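Local structure of putative uncharacterized protein (Archaeoglobus fulgidus, 4KPP) at residues Ile161-Ala166 / Phe302-Leu307. The protein probably exchanges protons for calcium ions across the membrane, as a transporter of the sodium/calcium exchanger family that binds calcium. Sequence-based numbering, arbitrary orientation.
Sequences ISPFDA and FKLQSL. With OLB ((2S)-2,3-dihydroxypropyl (9Z)-octadec-9-enoate), chain E.
Ile161 and Leu307 face each other as an antiparallel hydrogen-bonded pair: Ile161 N donates to Leu307 O at 2.9 Å, and Leu307 N returns a bond to Ile161 O at 3.0 Å. This is a short two-stranded sheet, strand 160-161 against strand 307-308. The side chains of Ile161 and Leu307 lie on one face of it, where Ile161 CD1 is in loose apolar contact with Leu307 CD2 at 4.3 Å. Beyond the pair, Ser306 OG sits beside its own backbone N (chi1 -65°) and touches Ser162 CA and Pro163 CD, the latter at 3.5 Å. The Pro163 ring carries the apolar end of the contact: its CG meets Leu304 CD1 at 3.7 Å and also reaches Gln305 O. Helix 163-182 begins here with a capping box. Asp165 N donates to Ser162 OG at 3.1 Å, and Ser162 N donates to Asp165 OD2 at 2.9 Å, from above the carboxylate plane. Lys158 forms a salt bridge with the same OD2, while Tyr151 OH is hydrogen-bonded to OD1. An alanine in place of Asp165 would probably leave Ser162 N and the Lys158 charge without their carboxylate partner and weaken the helix cap. Backbone bonds thus join the N-terminal end of helix 163-182 to the loop after helix 288-299, away from the calcium site, while the buried carboxylate of Asp165 ties the helix start to helices 138-152 and 155-158.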
ATOM      1  N   ILE A 161     -10.218 -17.295  -3.626  1.00 27.84           N
ATOM      2  CA  ILE A 161     -10.827 -15.999  -3.354  1.00 25.71           C
ATOM      3  C   ILE A 161     -11.938 -15.760  -4.375  1.00 26.48           C
ATOM      4  O   ILE A 161     -11.673 -15.461  -5.536  1.00 30.70           O
ATOM      5  CB  ILE A 161      -9.788 -14.860  -3.440  1.00 28.68           C
ATOM      6  CG1 ILE A 161      -8.517 -15.234  -2.671  1.00 27.15           C
ATOM      7  CG2 ILE A 161     -10.379 -13.547  -2.924  1.00 27.47           C
ATOM      8  CD1 ILE A 161      -7.442 -14.155  -2.677  1.00 22.90           C
ATOM      9  N   SER A 162     -13.183 -15.903  -3.937  1.00 25.74           N
ATOM     10  CA  SER A 162     -14.335 -15.866  -4.836  1.00 26.87           C
ATOM     11  C   SER A 162     -14.732 -14.442  -5.239  1.00 29.97           C
ATOM     12  O   SER A 162     -14.307 -13.473  -4.606  1.00 29.41           O
ATOM     13  CB  SER A 162     -15.525 -16.567  -4.176  1.00 22.68           C
ATOM     14  OG  SER A 162     -15.999 -15.810  -3.076  1.00 26.69           O
ATOM     15  N   PRO A 163     -15.540 -14.314  -6.308  1.00 30.20           N
ATOM     16  CA  PRO A 163     -16.131 -13.023  -6.679  1.00 30.11           C
ATOM     17  C   PRO A 163     -16.892 -12.379  -5.521  1.00 32.29           C
ATOM     18  O   PRO A 163     -16.952 -11.152  -5.431  1.00 33.78           O
ATOM     19  CB  PRO A 163     -17.105 -13.403  -7.796  1.00 31.21           C
ATOM     20  CG  PRO A 163     -16.471 -14.581  -8.445  1.00 28.39           C
ATOM     21  CD  PRO A 163     -15.772 -15.338  -7.344  1.00 29.54           C
ATOM     22  N   PHE A 164     -17.467 -13.205  -4.650  1.00 28.55           N
ATOM     23  CA  PHE A 164     -18.175 -12.705  -3.479  1.00 27.27           C
ATOM     24  C   PHE A 164     -17.202 -12.162  -2.438  1.00 23.65           C
ATOM     25  O   PHE A 164     -17.479 -11.149  -1.795  1.00 19.68           O
ATOM     26  CB  PHE A 164     -19.053 -13.797  -2.856  1.00 30.41           C
ATOM     27  CG  PHE A 164     -19.809 -13.340  -1.639  1.00 29.17           C
ATOM     28  CD1 PHE A 164     -20.992 -12.630  -1.769  1.00 24.73           C
ATOM     29  CD2 PHE A 164     -19.329 -13.608  -0.366  1.00 29.84           C
ATOM     30  CE1 PHE A 164     -21.686 -12.199  -0.654  1.00 26.04           C
ATOM     31  CE2 PHE A 164     -20.018 -13.181   0.754  1.00 31.18           C
ATOM     32  CZ  PHE A 164     -21.199 -12.476   0.612  1.00 30.47           C
ATOM     33  N   ASP A 165     -16.073 -12.845  -2.269  1.00 26.63           N
ATOM     34  CA  ASP A 165     -15.012 -12.370  -1.386  1.00 30.11           C
ATOM     35  C   ASP A 165     -14.576 -10.975  -1.801  1.00 31.55           C
ATOM     36  O   ASP A 165     -14.446 -10.081  -0.966  1.00 32.56           O
ATOM     37  CB  ASP A 165     -13.802 -13.304  -1.430  1.00 29.60           C
ATOM     38  CG  ASP A 165     -14.055 -14.622  -0.736  1.00 32.05           C
ATOM     39  OD1 ASP A 165     -14.912 -14.668   0.172  1.00 33.13           O
ATOM     40  OD2 ASP A 165     -13.388 -15.614  -1.096  1.00 30.92           O
ATOM     41  N   ALA A 166     -14.352 -10.804  -3.099  1.00 30.08           N
ATOM     42  CA  ALA A 166     -13.944  -9.520  -3.646  1.00 28.73           C
ATOM     43  C   ALA A 166     -15.004  -8.466  -3.356  1.00 31.30           C
ATOM     44  O   ALA A 166     -14.681  -7.331  -3.012  1.00 35.50           O
ATOM     45  CB  ALA A 166     -13.696  -9.636  -5.141  1.00 29.27           C
ATOM     46  N   PHE A 302     -12.834 -12.923 -18.977  1.00 43.02           N
ATOM     47  CA  PHE A 302     -14.217 -12.730 -19.410  1.00 44.21           C
ATOM     48  C   PHE A 302     -15.138 -13.825 -18.878  1.00 45.23           C
ATOM     49  O   PHE A 302     -15.972 -14.354 -19.613  1.00 49.20           O
ATOM     50  CB  PHE A 302     -14.313 -12.645 -20.935  1.00 44.92           C
ATOM     51  N   LYS A 303     -14.991 -14.152 -17.597  1.00 40.32           N
ATOM     52  CA  LYS A 303     -15.764 -15.238 -16.997  1.00 40.12           C
ATOM     53  C   LYS A 303     -15.834 -15.136 -15.471  1.00 39.37           C
ATOM     54  O   LYS A 303     -14.840 -14.810 -14.821  1.00 35.77           O
ATOM     55  CB  LYS A 303     -15.170 -16.592 -17.410  1.00 39.93           C
ATOM     56  N   LEU A 304     -17.017 -15.405 -14.921  1.00 42.96           N
ATOM     57  CA  LEU A 304     -17.215 -15.528 -13.480  1.00 48.27           C
ATOM     58  C   LEU A 304     -16.270 -16.607 -12.958  1.00 46.46           C
ATOM     59  O   LEU A 304     -16.430 -17.784 -13.277  1.00 47.02           O
ATOM     60  CB  LEU A 304     -18.669 -15.918 -13.183  1.00 58.14           C
ATOM     61  CG  LEU A 304     -19.332 -15.591 -11.830  1.00 64.82           C
ATOM     62  CD1 LEU A 304     -18.742 -16.419 -10.697  1.00 69.11           C
ATOM     63  CD2 LEU A 304     -19.289 -14.098 -11.511  1.00 64.51           C
ATOM     64  N   GLN A 305     -15.279 -16.213 -12.165  1.00 46.88           N
ATOM     65  CA  GLN A 305     -14.257 -17.162 -11.739  1.00 47.05           C
ATOM     66  C   GLN A 305     -13.615 -16.789 -10.408  1.00 41.91           C
ATOM     67  O   GLN A 305     -13.408 -15.616 -10.112  1.00 38.60           O
ATOM     68  CB  GLN A 305     -13.187 -17.294 -12.826  1.00 52.51           C
ATOM     69  CG  GLN A 305     -12.254 -18.478 -12.650  1.00 59.24           C
ATOM     70  CD  GLN A 305     -11.330 -18.673 -13.835  1.00 65.76           C
ATOM     71  OE1 GLN A 305     -11.436 -17.970 -14.840  1.00 67.57           O
ATOM     72  NE2 GLN A 305     -10.416 -19.634 -13.724  1.00 67.70           N
ATOM     73  N   SER A 306     -13.307 -17.804  -9.608  1.00 41.75           N
ATOM     74  CA  SER A 306     -12.607 -17.612  -8.345  1.00 39.30           C
ATOM     75  C   SER A 306     -11.094 -17.680  -8.550  1.00 38.43           C
ATOM     76  O   SER A 306     -10.607 -18.463  -9.365  1.00 40.09           O
ATOM     77  CB  SER A 306     -13.037 -18.674  -7.329  1.00 37.19           C
ATOM     78  OG  SER A 306     -14.402 -18.529  -6.984  1.00 38.00           O
ATOM     79  N   LEU A 307     -10.357 -16.855  -7.815  1.00 35.14           N
ATOM     80  CA  LEU A 307      -8.903 -16.862  -7.899  1.00 31.06           C
ATOM     81  C   LEU A 307      -8.357 -17.986  -7.028  1.00 31.57           C
ATOM     82  O   LEU A 307      -8.459 -17.927  -5.802  1.00 30.10           O
ATOM     83  CB  LEU A 307      -8.336 -15.515  -7.457  1.00 25.62           C
ATOM     84  CG  LEU A 307      -6.814 -15.368  -7.402  1.00 28.40           C
ATOM     85  CD1 LEU A 307      -6.200 -15.571  -8.776  1.00 27.53           C
ATOM     86  CD2 LEU A 307      -6.436 -14.007  -6.843  1.00 32.02           C
TER
HETATM   87  C1  OLB E 502     -18.397 -15.831   5.475  1.00 68.78           C
HETATM   88  C2  OLB E 502     -17.731 -15.956   6.804  1.00 65.80           C
HETATM   89  C3  OLB E 502     -17.253 -14.613   7.246  1.00 65.74           C
HETATM   90  C4  OLB E 502     -17.238 -14.549   8.736  1.00 64.98           C
HETATM   91  C5  OLB E 502     -15.836 -14.388   9.219  1.00 62.71           C
HETATM   92  O19 OLB E 502     -19.401 -15.146   5.360  1.00 70.25           O
HETATM   93  O20 OLB E 502     -17.898 -16.490   4.379  1.00 70.30           O
HETATM   94  C21 OLB E 502     -18.575 -16.406   3.182  1.00 71.69           C
HETATM   95  C22 OLB E 502     -17.643 -16.760   2.076  1.00 73.97           C
HETATM   96  O23 OLB E 502     -16.556 -17.422   2.603  1.00 75.74           O
HETATM   97  C24 OLB E 502     -18.348 -17.636   1.097  1.00 74.34           C
HETATM   98  C6  OLB E 502     -15.439 -12.954   9.129  1.00 60.40           C
HETATM   99  C7  OLB E 502     -16.271 -12.140  10.062  1.00 58.77           C
HETATM  100  C8  OLB E 502     -15.621 -10.815  10.278  1.00 56.33           C
HETATM  101  C9  OLB E 502     -15.609 -10.050   8.998  1.00 53.00           C
HETATM  102  C10 OLB E 502     -16.794  -9.227   8.623  1.00 49.95           C
HETATM  103  C11 OLB E 502     -17.204  -9.115   7.193  1.00 48.24           C
HETATM  104  C12 OLB E 502     -18.567  -8.508   7.135  1.00 48.66           C
HETATM  105  C13 OLB E 502     -19.235  -8.869   5.852  1.00 47.65           C
HETATM  106  C14 OLB E 502     -19.590 -10.316   5.845  1.00 44.29           C
HETATM  107  C15 OLB E 502     -20.265 -10.631   4.552  1.00 44.33           C
HETATM  108  C16 OLB E 502     -20.489 -12.101   4.423  1.00 45.68           C
HETATM  109  C17 OLB E 502     -21.427 -12.567   5.486  1.00 46.93           C
HETATM  110  C18 OLB E 502     -22.530 -13.375   4.887  1.00 45.25           C